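Local coordinates for protein DNA polymerase (PDB 2PY5) that replicates the genome of phage phi29 by protein-primed, highly processive strand-displacement synthesis and proofreads the product with a built-in 3'-5' exonuclease, at residues D57-N62 with V118-L123; H61-A66 with G98-I103; R289-L294 with K317-E322. The protein carries 2 engineered substitutions. All coordinates share one frame; numbering follows the deposited sequence.

Contacts 1 and 2 are adjoining parts of one site in the 3'-5' exonuclease region, and contact 3 stands apart. The first two have centres about 7 Å apart, share His61 and Asn62, and touch directly: Asp121 OD1 lies 3.0 Å from Leu63 N, and Ile119 N lies 2.7 Å from Ile103 O. Asn62 of both contacts and Phe65 of contact 2 meet the bound DNA, and Phe60 packs against Ala66, the engineered residue at a position essential for exonucleolysis. Contact 3 belongs to the polymerization region. Its centre is about 47 Å from that of contact 1 and 42 Å from that of contact 2, and its nearest atom is about 15 Å from bound nucleic acid.

Contact 1 of 3, residues D57-N62 with V118-L123; sequences DLYFHN and VIYDSL. With nucleotides of chain A.
Asp121 OD1 gathers backbone donors from two chain segments: Asn62 N approaches at 2.9 Å in a weak bond, and Leu123 N at 3.1 Å. The latter is an N-cap bond that comes from above the carboxylate plane, at the start of the next helix. Leu63 N also donates to OD1, while OD2 forms a salt bridge with Lys124. The site closes the ends of two adjacent parallel strands in the exonuclease sheet, whose 3-2-1-4 core, with 113-121 parallel beside 57-60, is consistent with the RNase H-like fold of DnaQ-type exonucleases.

Leu58 N donates to Val118 O, Leu58 O accepts from Tyr120 N, and Phe60 N donates to Tyr120 O. At the end Ser122 N reaches Phe60 O at 2.9 Å, from above the carbonyl plane. The Ser122 hydroxyl (OG) meets His61 ND1 at 2.8 Å near the edge of the imidazole, and Phe128 O is bonded to NE2. With both nitrogens engaged, the rotation of the ring is fixed, and Leu123 CB lies over one face.

Asn62 CG is anti to the backbone N (chi1 -167°), and ND2 donates to O4' of DT6 of chain A at 3.0 Å in a fairly straight bond of 163°. A water joins Asn62 OD1 to Asp121 OD2. Asn62 stabilises the frayed primer terminus for proofreading; Ser122 and Leu123 bind single-stranded DNA and are essential for exonucleolysis.

On one sheet face Phe60 CD1 rests 3.6 Å from Ile119 CG2. On the opposite face the Tyr59 and Tyr120 rings meet obliquely, planes at 34°, with Tyr59 CE2 against Tyr120 CB; Tyr59 and His61 also contact the primer terminal protein. Asp57 OD1, paired with Arg6, accepts a hydrogen bond from a water that is also hydrogen-bonded to Tyr120 OH at 2.9 Å.

Contact 2 of 3, residues H61-A66 with G98-I103; sequences HNLKFA and GQWYMI. Engineered in segment 61-66: Ala66 (natural residue Asp). With nucleotides of chain A; nucleotides of chain B.
Lys64 leaves its backbone with CG anti to N (chi1 -172°), runs extended past Trp100, and bends at its last torsion (chi4 60°), which turns NZ to Gly98 O. Lys64 NZ donates to Gly98 O at 2.8 Å, in the carbonyl plane and on a lone pair. The indole lies crosswise to the lysine chain, and Lys64 CA sits over the face of the Trp100 five-membered ring, 3.9 Å from the centroid and 18° off the normal, a CH-pi contact.

At the indole edge Trp100 NE1 donates to O4 of DT5 of chain B at 3.0 Å. Lys64 NZ lies 3.2 Å from the same O4, and its charge would probably add to the pull on that oxygen. Beside them Leu63 CD2 rests 3.9 Å from Met102 N, while its CD1 meets Ile103 CD1.

Phe65 points away from segment 98-103 and takes up DNA instead: one ring face rests on C2' of DT6 of chain A. This residue binds single-stranded DNA and is essential for exonucleolysis. Ala66 next to it is an engineered replacement for an aspartate.

The contact thus seats the start of helix 63-76 on strand 100-110, with Leu63 also touching Ile119 of strand 113-121. Behind, Tyr101 and Met102 both face Ile93 of strand 89-94 in a classic beta bulge.

Contact 3 of 3, residues R289-L294 with K317-E322; sequences RCEFEL and KSSGGE
Ser319 OG accepts from Phe292 N at 2.9 Å, along an almost straight N-H line of 165°, and Ser319 N returns a bond to Phe292 O at 3.2 Å. One residue of the strand is therefore met on both its backbone N-H and its carbonyl, once by a side chain and once by a main chain. Farther along, Leu294 N finds Lys317 O at 2.7 Å in the carbonyl plane, so the loop borders the strand much as another strand would, although with a single bridge, Glu293 to Ser318.

Each serine hydroxyl has more than one partner. Ser318 OG donates to Glu293 OE2 at 2.7 Å, coming from above the carboxylate plane, and accepts from Gly320 N at 3.0 Å, which makes an ST turn. Ser319 OG lies 2.6 Å from a water that donates a hydrogen bond to Glu291 OE2 and accepts one from Gly321 N. The other carboxylate oxygen, Glu291 OE1, is bonded by Asn344 ND2. Glu322 N closes the type I' turn back onto Ser319 O, and both central residues, Gly320 and Gly321, have positive phi.

The Phe292 ring makes the apolar part of the contact. Its CG occupies the crowded position between N and C (chi1 59°), and Ser319 CB makes a CH-pi contact over the Phe292 face, 3.8 Å from the centroid. Ser319 N also lies above that face, toward the rim.

The site lies at the surface, its nearest atom about 15 Å from the bound nucleic acid. It joins strand 283-294 to the loop leading into strand 324-329, while strand 340-356 pairs with the same strand through Glu291 and Tyr343, and through Glu293 and Asp341; Phe292 also packs on Leu342 of that neighbour.

Contact 1 of 3, residues D57-N62 with V118-L123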
loop_
_atom_site.group_PDB
_atom_site.type_symbol
_atom_site.label_atom_id
_atom_site.label_comp_id
_atom_site.label_asym_id
_atom_site.label_seq_id
_atom_site.Cartn_x
_atom_site.Cartn_y
_atom_site.Cartn_z
ATOM N N ASP F 57 -3.439 24.315 7.443
ATOM C CA ASP F 57 -3.394 22.895 7.196
ATOM C C ASP F 57 -1.948 22.429 7.358
ATOM O O ASP F 57 -1.062 22.920 6.656
ATOM C CB ASP F 57 -3.833 22.610 5.765
ATOM C CG ASP F 57 -5.305 22.884 5.523
ATOM O OD1 ASP F 57 -6.056 23.149 6.487
ATOM O OD2 ASP F 57 -5.716 22.816 4.336
ATOM N N LEU F 58 -1.719 21.483 8.266
ATOM C CA LEU F 58 -0.375 20.985 8.566
ATOM C C LEU F 58 -0.272 19.566 8.088
ATOM O O LEU F 58 -1.259 18.828 8.093
ATOM C CB LEU F 58 -0.076 20.995 10.065
ATOM C CG LEU F 58 -0.355 22.259 10.862
ATOM C CD1 LEU F 58 0.203 22.144 12.318
ATOM C CD2 LEU F 58 0.116 23.524 10.128
ATOM N N TYR F 59 0.933 19.192 7.694
ATOM C CA TYR F 59 1.228 17.841 7.231
ATOM C C TYR F 59 2.418 17.283 7.973
ATOM O O TYR F 59 3.472 17.941 8.033
ATOM C CB TYR F 59 1.559 17.875 5.735
ATOM C CG TYR F 59 0.350 18.160 4.901
ATOM C CD1 TYR F 59 -0.085 19.468 4.681
ATOM C CD2 TYR F 59 -0.385 17.112 4.362
ATOM C CE1 TYR F 59 -1.217 19.721 3.928
ATOM C CE2 TYR F 59 -1.515 17.356 3.608
ATOM C CZ TYR F 59 -1.934 18.652 3.405
ATOM O OH TYR F 59 -3.073 18.892 2.654
ATOM N N PHE F 60 2.265 16.084 8.535
ATOM C CA PHE F 60 3.389 15.316 9.064
ATOM C C PHE F 60 3.499 14.072 8.216
ATOM O O PHE F 60 2.464 13.515 7.769
ATOM C CB PHE F 60 3.173 14.892 10.527
ATOM C CG PHE F 60 3.354 16.010 11.527
ATOM C CD1 PHE F 60 2.335 16.922 11.769
ATOM C CD2 PHE F 60 4.532 16.121 12.242
ATOM C CE1 PHE F 60 2.494 17.920 12.695
ATOM C CE2 PHE F 60 4.688 17.141 13.174
ATOM C CZ PHE F 60 3.663 18.027 13.399
ATOM N N HIS F 61 4.726 13.608 8.009
ATOM C CA HIS F 61 4.940 12.344 7.285
ATOM C C HIS F 61 4.840 11.176 8.259
ATOM O O HIS F 61 5.650 11.038 9.180
ATOM C CB HIS F 61 6.268 12.317 6.550
ATOM C CG HIS F 61 6.231 11.483 5.308
ATOM N ND1 HIS F 61 5.392 11.765 4.259
ATOM C CD2 HIS F 61 6.891 10.349 4.970
ATOM C CE1 HIS F 61 5.559 10.864 3.309
ATOM N NE2 HIS F 61 6.457 9.987 3.718
ATOM N N ASN F 62 3.860 10.308 8.008
ATOM C CA ASN F 62 3.481 9.238 8.923
ATOM C C ASN F 62 2.907 9.791 10.235
ATOM O O ASN F 62 3.449 9.625 11.325
ATOM C CB ASN F 62 4.621 8.252 9.158
ATOM C CG ASN F 62 4.165 6.985 9.842
ATOM O OD1 ASN F 62 3.066 6.484 9.590
ATOM N ND2 ASN F 62 5.032 6.424 10.701
ATOM N N VAL F 118 -5.988 22.024 11.021
ATOM C CA VAL F 118 -6.153 20.614 10.605
ATOM C C VAL F 118 -4.790 20.034 10.311
ATOM O O VAL F 118 -3.949 20.690 9.706
ATOM C CB VAL F 118 -7.095 20.423 9.397
ATOM C CG1 VAL F 118 -7.446 18.921 9.237
ATOM C CG2 VAL F 118 -8.377 21.244 9.559
ATOM N N ILE F 119 -4.556 18.820 10.803
ATOM C CA ILE F 119 -3.310 18.138 10.622
ATOM C C ILE F 119 -3.565 16.853 9.843
ATOM O O ILE F 119 -4.361 15.999 10.272
ATOM C CB ILE F 119 -2.664 17.800 11.983
ATOM C CG1 ILE F 119 -2.658 19.046 12.885
ATOM C CG2 ILE F 119 -1.225 17.315 11.778
ATOM C CD1 ILE F 119 -2.019 18.849 14.260
ATOM N N TYR F 120 -2.861 16.721 8.726
ATOM C CA TYR F 120 -2.984 15.597 7.818
ATOM C C TYR F 120 -1.714 14.743 7.757
ATOM O O TYR F 120 -0.646 15.145 8.228
ATOM C CB TYR F 120 -3.278 16.124 6.440
ATOM C CG TYR F 120 -4.599 16.841 6.285
ATOM C CD1 TYR F 120 -4.634 18.196 6.003
ATOM C CD2 TYR F 120 -5.805 16.158 6.352
ATOM C CE1 TYR F 120 -5.829 18.844 5.815
ATOM C CE2 TYR F 120 -7.015 16.809 6.189
ATOM C CZ TYR F 120 -7.017 18.160 5.904
ATOM O OH TYR F 120 -8.205 18.851 5.714
ATOM N N ASP F 121 -1.838 13.577 7.136
ATOM C CA ASP F 121 -0.716 12.668 6.903
ATOM C C ASP F 121 -0.207 12.812 5.461
ATOM O O ASP F 121 -0.894 12.384 4.501
ATOM C CB ASP F 121 -1.184 11.231 7.170
ATOM C CG ASP F 121 -0.057 10.229 7.200
ATOM O OD1 ASP F 121 1.130 10.646 7.173
ATOM O OD2 ASP F 121 -0.366 9.010 7.282
ATOM N N SER F 122 0.994 13.367 5.279
ATOM C CA SER F 122 1.585 13.409 3.930
ATOM C C SER F 122 1.897 12.001 3.391
ATOM O O SER F 122 2.013 11.817 2.172
ATOM C CB SER F 122 2.822 14.295 3.858
ATOM O OG SER F 122 3.763 13.957 4.847
ATOM N N LEU F 123 1.989 10.995 4.266
ATOM C CA LEU F 123 2.178 9.606 3.790
ATOM C C LEU F 123 0.980 9.108 2.975
ATOM O O LEU F 123 1.115 8.222 2.095
ATOM C CB LEU F 123 2.464 8.649 4.952
ATOM C CG LEU F 123 2.893 7.231 4.590
ATOM C CD1 LEU F 123 4.178 7.173 3.802
ATOM C CD2 LEU F 123 3.022 6.399 5.874
ATOM P P DT A 6 9.691 7.457 6.867
ATOM O OP1 DT A 6 9.782 8.734 6.169
ATOM O OP2 DT A 6 10.804 6.502 6.859
ATOM O "O5'" DT A 6 9.460 7.739 8.433
ATOM C "C5'" DT A 6 8.648 8.822 8.857
ATOM C "C4'" DT A 6 8.506 8.714 10.358
ATOM O "O4'" DT A 6 7.839 7.494 10.722
ATOM C "C3'" DT A 6 9.844 8.655 11.084
ATOM O "O3'" DT A 6 10.389 9.959 11.278
ATOM C "C2'" DT A 6 9.470 7.948 12.380
ATOM C "C1'" DT A 6 8.278 7.076 12.002
ATOM N N1 DT A 6 8.590 5.621 11.893
ATOM C C2 DT A 6 7.717 4.730 12.466
ATOM O O2 DT A 6 6.707 5.057 13.056
ATOM N N3 DT A 6 8.086 3.415 12.321
ATOM C C4 DT A 6 9.200 2.924 11.661
ATOM O O4 DT A 6 9.422 1.718 11.587
ATOM C C5 DT A 6 10.054 3.916 11.058
ATOM C C7 DT A 6 11.284 3.508 10.319
ATOM C C6 DT A 6 9.713 5.211 11.201
ATOM P P DT A 5 7.364 2.126 3.871
ATOM O OP1 DT A 5 6.581 2.450 2.655
ATOM O OP2 DT A 5 8.616 1.355 3.771
ATOM O "O5'" DT A 5 7.687 3.514 4.629
ATOM C "C5'" DT A 5 6.735 4.542 4.673
ATOM C "C4'" DT A 5 6.672 5.110 6.061
ATOM O "O4'" DT A 5 6.092 4.116 6.913
ATOM C "C3'" DT A 5 8.008 5.435 6.701
ATOM O "O3'" DT A 5 8.326 6.766 6.403
ATOM C "C2'" DT A 5 7.761 5.238 8.188
ATOM C "C1'" DT A 5 6.586 4.280 8.220
ATOM N N1 DT A 5 6.910 2.921 8.662
ATOM C C2 DT A 5 6.201 2.421 9.716
ATOM O O2 DT A 5 5.348 3.067 10.321
ATOM N N3 DT A 5 6.561 1.155 10.061
ATOM C C4 DT A 5 7.509 0.355 9.444
ATOM O O4 DT A 5 7.742 -0.775 9.852
ATOM C C5 DT A 5 8.207 0.937 8.331
ATOM C C7 DT A 5 9.258 0.165 7.600
ATOM C C6 DT A 5 7.880 2.190 7.987
HETATM O O HOH W 1 -8.528 21.707 5.719
HETATM O O HOH W 2 0.511 7.546 9.358
#

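Contact 2 of 3, residues H61-A66 with G98-I103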
loop_
_atom_site.group_PDB
_atom_site.type_symbol
_atom_site.label_atom_id
_atom_site.label_comp_id
_atom_site.label_asym_id
_atom_site.label_seq_id
_atom_site.Cartn_x
_atom_site.Cartn_y
_atom_site.Cartn_z
ATOM N N HIS F 61 4.726 13.608 8.009
ATOM C CA HIS F 61 4.940 12.344 7.285
ATOM C C HIS F 61 4.840 11.176 8.259
ATOM O O HIS F 61 5.650 11.038 9.180
ATOM C CB HIS F 61 6.268 12.317 6.550
ATOM C CG HIS F 61 6.231 11.483 5.308
ATOM N ND1 HIS F 61 5.392 11.765 4.259
ATOM C CD2 HIS F 61 6.891 10.349 4.970
ATOM C CE1 HIS F 61 5.559 10.864 3.309
ATOM N NE2 HIS F 61 6.457 9.987 3.718
ATOM N N ASN F 62 3.860 10.308 8.008
ATOM C CA ASN F 62 3.481 9.238 8.923
ATOM C C ASN F 62 2.907 9.791 10.235
ATOM O O ASN F 62 3.449 9.625 11.325
ATOM C CB ASN F 62 4.621 8.252 9.158
ATOM C CG ASN F 62 4.165 6.985 9.842
ATOM O OD1 ASN F 62 3.066 6.484 9.590
ATOM N ND2 ASN F 62 5.032 6.424 10.701
ATOM N N LEU F 63 1.761 10.448 10.093
ATOM C CA LEU F 63 1.023 11.039 11.181
ATOM C C LEU F 63 0.766 10.097 12.358
ATOM O O LEU F 63 0.641 10.559 13.484
ATOM C CB LEU F 63 -0.297 11.615 10.625
ATOM C CG LEU F 63 -1.184 12.351 11.624
ATOM C CD1 LEU F 63 -0.519 13.595 12.146
ATOM C CD2 LEU F 63 -2.562 12.643 11.025
ATOM N N LYS F 64 0.685 8.797 12.088
ATOM C CA LYS F 64 0.512 7.768 13.125
ATOM C C LYS F 64 1.597 7.882 14.200
ATOM O O LYS F 64 1.386 7.467 15.342
ATOM C CB LYS F 64 0.586 6.398 12.462
ATOM C CG LYS F 64 0.261 5.243 13.324
ATOM C CD LYS F 64 0.057 4.023 12.464
ATOM C CE LYS F 64 -0.230 2.778 13.278
ATOM N NZ LYS F 64 -1.454 2.904 14.123
ATOM N N PHE F 65 2.756 8.415 13.818
ATOM C CA PHE F 65 3.863 8.620 14.762
ATOM C C PHE F 65 3.755 9.995 15.433
ATOM O O PHE F 65 3.467 10.085 16.608
ATOM C CB PHE F 65 5.212 8.433 14.062
ATOM C CG PHE F 65 6.380 8.551 14.991
ATOM C CD1 PHE F 65 6.731 7.495 15.820
ATOM C CD2 PHE F 65 7.087 9.731 15.063
ATOM C CE1 PHE F 65 7.796 7.623 16.717
ATOM C CE2 PHE F 65 8.165 9.857 15.966
ATOM C CZ PHE F 65 8.494 8.810 16.766
ATOM N N ALA F 66 3.965 11.078 14.683
ATOM C CA ALA F 66 3.920 12.426 15.271
ATOM C C ALA F 66 2.594 12.700 15.977
ATOM O O ALA F 66 2.561 13.339 17.021
ATOM C CB ALA F 66 4.166 13.499 14.189
ATOM N N GLY F 98 -6.317 1.262 12.231
ATOM C CA GLY F 98 -5.244 2.052 12.799
ATOM C C GLY F 98 -4.518 2.950 11.818
ATOM O O GLY F 98 -3.403 3.384 12.111
ATOM N N GLN F 99 -5.154 3.260 10.685
ATOM C CA GLN F 99 -4.599 4.250 9.760
ATOM C C GLN F 99 -5.043 5.652 10.182
ATOM O O GLN F 99 -6.228 5.884 10.382
ATOM C CB GLN F 99 -5.015 3.934 8.337
ATOM C CG GLN F 99 -4.532 2.548 7.915
ATOM C CD GLN F 99 -4.046 2.469 6.503
ATOM O OE1 GLN F 99 -4.427 1.559 5.759
ATOM N NE2 GLN F 99 -3.187 3.404 6.116
ATOM N N TRP F 100 -4.082 6.570 10.290
ATOM C CA TRP F 100 -4.312 7.951 10.726
ATOM C C TRP F 100 -4.406 8.864 9.521
ATOM O O TRP F 100 -3.495 8.850 8.658
ATOM C CB TRP F 100 -3.186 8.440 11.645
ATOM C CG TRP F 100 -3.188 7.766 12.993
ATOM C CD1 TRP F 100 -3.307 6.422 13.245
ATOM C CD2 TRP F 100 -3.053 8.404 14.254
ATOM N NE1 TRP F 100 -3.284 6.196 14.594
ATOM C CE2 TRP F 100 -3.113 7.393 15.238
ATOM C CE3 TRP F 100 -2.888 9.733 14.661
ATOM C CZ2 TRP F 100 -3.027 7.684 16.592
ATOM C CZ3 TRP F 100 -2.793 10.016 16.038
ATOM C CH2 TRP F 100 -2.858 8.997 16.966
ATOM N N TYR F 101 -5.502 9.624 9.453
ATOM C CA TYR F 101 -5.763 10.544 8.311
ATOM C C TYR F 101 -5.826 12.008 8.725
ATOM O O TYR F 101 -5.485 12.877 7.928
ATOM C CB TYR F 101 -7.071 10.215 7.591
ATOM C CG TYR F 101 -7.082 8.864 6.940
ATOM C CD1 TYR F 101 -7.439 7.745 7.663
ATOM C CD2 TYR F 101 -6.712 8.703 5.627
ATOM C CE1 TYR F 101 -7.447 6.514 7.091
ATOM C CE2 TYR F 101 -6.707 7.463 5.018
ATOM C CZ TYR F 101 -7.067 6.354 5.760
ATOM O OH TYR F 101 -7.094 5.103 5.177
ATOM N N MET F 102 -6.280 12.303 9.937
ATOM C CA MET F 102 -6.587 13.688 10.313
ATOM C C MET F 102 -6.669 13.851 11.815
ATOM O O MET F 102 -7.220 13.001 12.513
ATOM C CB MET F 102 -7.923 14.140 9.676
ATOM C CG MET F 102 -8.260 15.626 9.917
ATOM S SD MET F 102 -9.943 16.035 9.477
ATOM C CE MET F 102 -10.799 15.287 10.853
ATOM N N ILE F 103 -6.146 14.984 12.281
ATOM C CA ILE F 103 -6.449 15.549 13.599
ATOM C C ILE F 103 -6.897 16.989 13.342
ATOM O O ILE F 103 -6.147 17.754 12.760
ATOM C CB ILE F 103 -5.227 15.588 14.521
ATOM C CG1 ILE F 103 -4.585 14.212 14.668
ATOM C CG2 ILE F 103 -5.626 16.142 15.916
ATOM C CD1 ILE F 103 -3.190 14.247 15.331
ATOM P P DT A 6 9.691 7.457 6.867
ATOM O OP1 DT A 6 9.782 8.734 6.169
ATOM O OP2 DT A 6 10.804 6.502 6.859
ATOM O "O5'" DT A 6 9.460 7.739 8.433
ATOM C "C5'" DT A 6 8.648 8.822 8.857
ATOM C "C4'" DT A 6 8.506 8.714 10.358
ATOM O "O4'" DT A 6 7.839 7.494 10.722
ATOM C "C3'" DT A 6 9.844 8.655 11.084
ATOM O "O3'" DT A 6 10.389 9.959 11.278
ATOM C "C2'" DT A 6 9.470 7.948 12.380
ATOM C "C1'" DT A 6 8.278 7.076 12.002
ATOM N N1 DT A 6 8.590 5.621 11.893
ATOM C C2 DT A 6 7.717 4.730 12.466
ATOM O O2 DT A 6 6.707 5.057 13.056
ATOM N N3 DT A 6 8.086 3.415 12.321
ATOM C C4 DT A 6 9.200 2.924 11.661
ATOM O O4 DT A 6 9.422 1.718 11.587
ATOM C C5 DT A 6 10.054 3.916 11.058
ATOM C C7 DT A 6 11.284 3.508 10.319
ATOM C C6 DT A 6 9.713 5.211 11.201
ATOM P P DT B 5 -6.424 -2.502 17.866
ATOM O OP1 DT B 5 -6.649 -3.970 17.796
ATOM O OP2 DT B 5 -7.564 -1.579 18.066
ATOM O "O5'" DT B 5 -5.408 -2.196 19.065
ATOM C "C5'" DT B 5 -4.223 -2.958 19.219
ATOM C "C4'" DT B 5 -3.190 -2.174 20.006
ATOM O "O4'" DT B 5 -2.676 -1.077 19.211
ATOM C "C3'" DT B 5 -3.691 -1.526 21.288
ATOM O "O3'" DT B 5 -2.654 -1.571 22.256
ATOM C "C2'" DT B 5 -4.014 -0.091 20.877
ATOM C "C1'" DT B 5 -2.902 0.159 19.874
ATOM N N1 DT B 5 -3.211 1.122 18.779
ATOM C C2 DT B 5 -2.315 2.131 18.491
ATOM O O2 DT B 5 -1.239 2.333 19.070
ATOM N N3 DT B 5 -2.722 2.918 17.436
ATOM C C4 DT B 5 -3.881 2.810 16.689
ATOM O O4 DT B 5 -4.108 3.580 15.760
ATOM C C5 DT B 5 -4.758 1.729 17.039
ATOM C C7 DT B 5 -6.039 1.506 16.305
ATOM C C6 DT B 5 -4.387 0.938 18.060
ATOM P P DT A 7 11.977 10.128 11.453
ATOM O OP1 DT A 7 12.288 11.533 11.144
ATOM O OP2 DT A 7 12.745 9.043 10.811
ATOM O "O5'" DT A 7 12.105 9.856 13.022
ATOM C "C5'" DT A 7 11.389 10.635 13.969
ATOM C "C4'" DT A 7 11.756 10.139 15.356
ATOM O "O4'" DT A 7 11.420 8.742 15.467
ATOM C "C3'" DT A 7 13.240 10.201 15.721
ATOM O "O3'" DT A 7 13.633 11.482 16.232
ATOM C "C2'" DT A 7 13.307 9.147 16.816
ATOM C "C1'" DT A 7 12.324 8.092 16.341
ATOM N N1 DT A 7 12.962 6.930 15.622
ATOM C C2 DT A 7 13.440 5.899 16.391
ATOM O O2 DT A 7 13.379 5.887 17.607
ATOM N N3 DT A 7 13.998 4.866 15.690
ATOM C C4 DT A 7 14.119 4.763 14.319
ATOM O O4 DT A 7 14.646 3.777 13.791
ATOM C C5 DT A 7 13.599 5.876 13.566
ATOM C C7 DT A 7 13.676 5.865 12.068
ATOM C C6 DT A 7 13.046 6.902 14.236
#

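Contact 3 of 3, residues R289-L294 with K317-E322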
loop_
_atom_site.group_PDB
_atom_site.type_symbol
_atom_site.label_atom_id
_atom_site.label_comp_id
_atom_site.label_asym_id
_atom_site.label_seq_id
_atom_site.Cartn_x
_atom_site.Cartn_y
_atom_site.Cartn_z
ATOM N N ARG F 289 -20.188 -23.964 -1.664
ATOM C CA ARG F 289 -19.601 -24.725 -0.575
ATOM C C ARG F 289 -19.081 -25.999 -1.197
ATOM O O ARG F 289 -19.757 -26.594 -2.026
ATOM C CB ARG F 289 -20.632 -25.042 0.499
ATOM C CG ARG F 289 -21.003 -23.847 1.370
ATOM C CD ARG F 289 -22.141 -24.142 2.300
ATOM N NE ARG F 289 -21.746 -25.063 3.368
ATOM C CZ ARG F 289 -21.118 -24.703 4.490
ATOM N NH1 ARG F 289 -20.799 -23.439 4.727
ATOM N NH2 ARG F 289 -20.823 -25.614 5.388
ATOM N N CYS F 290 -17.888 -26.416 -0.800
ATOM C CA CYS F 290 -17.316 -27.633 -1.358
ATOM C C CYS F 290 -16.145 -28.122 -0.536
ATOM O O CYS F 290 -15.680 -27.448 0.380
ATOM C CB CYS F 290 -16.864 -27.411 -2.806
ATOM S SG CYS F 290 -15.477 -26.282 -2.972
ATOM N N GLU F 291 -15.707 -29.334 -0.858
ATOM C CA GLU F 291 -14.411 -29.834 -0.463
ATOM C C GLU F 291 -13.590 -29.959 -1.732
ATOM O O GLU F 291 -14.128 -29.946 -2.851
ATOM C CB GLU F 291 -14.560 -31.166 0.266
ATOM C CG GLU F 291 -15.247 -31.002 1.616
ATOM C CD GLU F 291 -15.528 -32.320 2.292
ATOM O OE1 GLU F 291 -16.696 -32.765 2.279
ATOM O OE2 GLU F 291 -14.586 -32.907 2.831
ATOM N N PHE F 292 -12.282 -29.941 -1.576
ATOM C CA PHE F 292 -11.413 -29.923 -2.741
ATOM C C PHE F 292 -10.090 -30.634 -2.521
ATOM O O PHE F 292 -9.632 -30.800 -1.390
ATOM C CB PHE F 292 -11.164 -28.487 -3.220
ATOM C CG PHE F 292 -10.538 -27.590 -2.187
ATOM C CD1 PHE F 292 -9.161 -27.618 -1.962
ATOM C CD2 PHE F 292 -11.322 -26.702 -1.451
ATOM C CE1 PHE F 292 -8.577 -26.779 -1.024
ATOM C CE2 PHE F 292 -10.734 -25.855 -0.497
ATOM C CZ PHE F 292 -9.367 -25.895 -0.294
ATOM N N GLU F 293 -9.507 -31.090 -3.624
ATOM C CA GLU F 293 -8.175 -31.689 -3.608
ATOM C C GLU F 293 -7.444 -31.247 -4.870
ATOM O O GLU F 293 -7.960 -31.401 -5.979
ATOM C CB GLU F 293 -8.244 -33.219 -3.542
ATOM C CG GLU F 293 -7.198 -33.835 -2.609
ATOM C CD GLU F 293 -7.619 -33.840 -1.139
ATOM O OE1 GLU F 293 -8.835 -33.821 -0.816
ATOM O OE2 GLU F 293 -6.716 -33.882 -0.291
ATOM N N LEU F 294 -6.256 -30.674 -4.696
ATOM C CA LEU F 294 -5.474 -30.163 -5.827
ATOM C C LEU F 294 -5.140 -31.281 -6.799
ATOM O O LEU F 294 -4.742 -32.371 -6.368
ATOM C CB LEU F 294 -4.187 -29.542 -5.304
ATOM C CG LEU F 294 -3.251 -28.885 -6.310
ATOM C CD1 LEU F 294 -3.925 -27.650 -6.919
ATOM C CD2 LEU F 294 -1.946 -28.535 -5.626
ATOM N N LYS F 317 -3.618 -27.417 -0.697
ATOM C CA LYS F 317 -3.695 -28.636 -1.485
ATOM C C LYS F 317 -5.032 -29.332 -1.249
ATOM O O LYS F 317 -5.554 -29.990 -2.137
ATOM C CB LYS F 317 -2.553 -29.574 -1.098
ATOM C CG LYS F 317 -2.328 -30.745 -2.037
ATOM C CD LYS F 317 -1.148 -31.606 -1.540
ATOM C CE LYS F 317 -0.382 -32.268 -2.684
ATOM N NZ LYS F 317 0.923 -32.866 -2.246
ATOM N N SER F 318 -5.570 -29.184 -0.036
ATOM C CA SER F 318 -6.772 -29.894 0.380
ATOM C C SER F 318 -7.610 -29.063 1.340
ATOM O O SER F 318 -7.072 -28.289 2.133
ATOM C CB SER F 318 -6.365 -31.178 1.095
ATOM O OG SER F 318 -7.506 -31.930 1.459
ATOM N N SER F 319 -8.925 -29.271 1.304
ATOM C CA SER F 319 -9.823 -28.696 2.287
ATOM C C SER F 319 -9.733 -29.428 3.634
ATOM O O SER F 319 -10.172 -28.913 4.655
ATOM C CB SER F 319 -11.259 -28.699 1.740
ATOM O OG SER F 319 -11.614 -29.980 1.247
ATOM N N GLY F 320 -9.158 -30.620 3.644
ATOM C CA GLY F 320 -8.910 -31.323 4.900
ATOM C C GLY F 320 -10.161 -31.531 5.740
ATOM O O GLY F 320 -10.131 -31.400 6.970
ATOM N N GLY F 321 -11.266 -31.850 5.077
ATOM C CA GLY F 321 -12.502 -32.206 5.765
ATOM C C GLY F 321 -13.287 -31.039 6.326
ATOM O O GLY F 321 -14.427 -31.223 6.758
ATOM N N GLU F 322 -12.679 -29.847 6.341
ATOM C CA GLU F 322 -13.384 -28.617 6.657
ATOM C C GLU F 322 -14.024 -28.175 5.361
ATOM O O GLU F 322 -13.350 -28.085 4.343
ATOM C CB GLU F 322 -12.401 -27.548 7.142
ATOM C CG GLU F 322 -13.028 -26.401 7.918
ATOM C CD GLU F 322 -12.085 -25.843 8.983
ATOM O OE1 GLU F 322 -12.348 -26.061 10.187
ATOM O OE2 GLU F 322 -11.074 -25.208 8.614
HETATM O O HOH W 3 -12.068 -32.207 2.601
#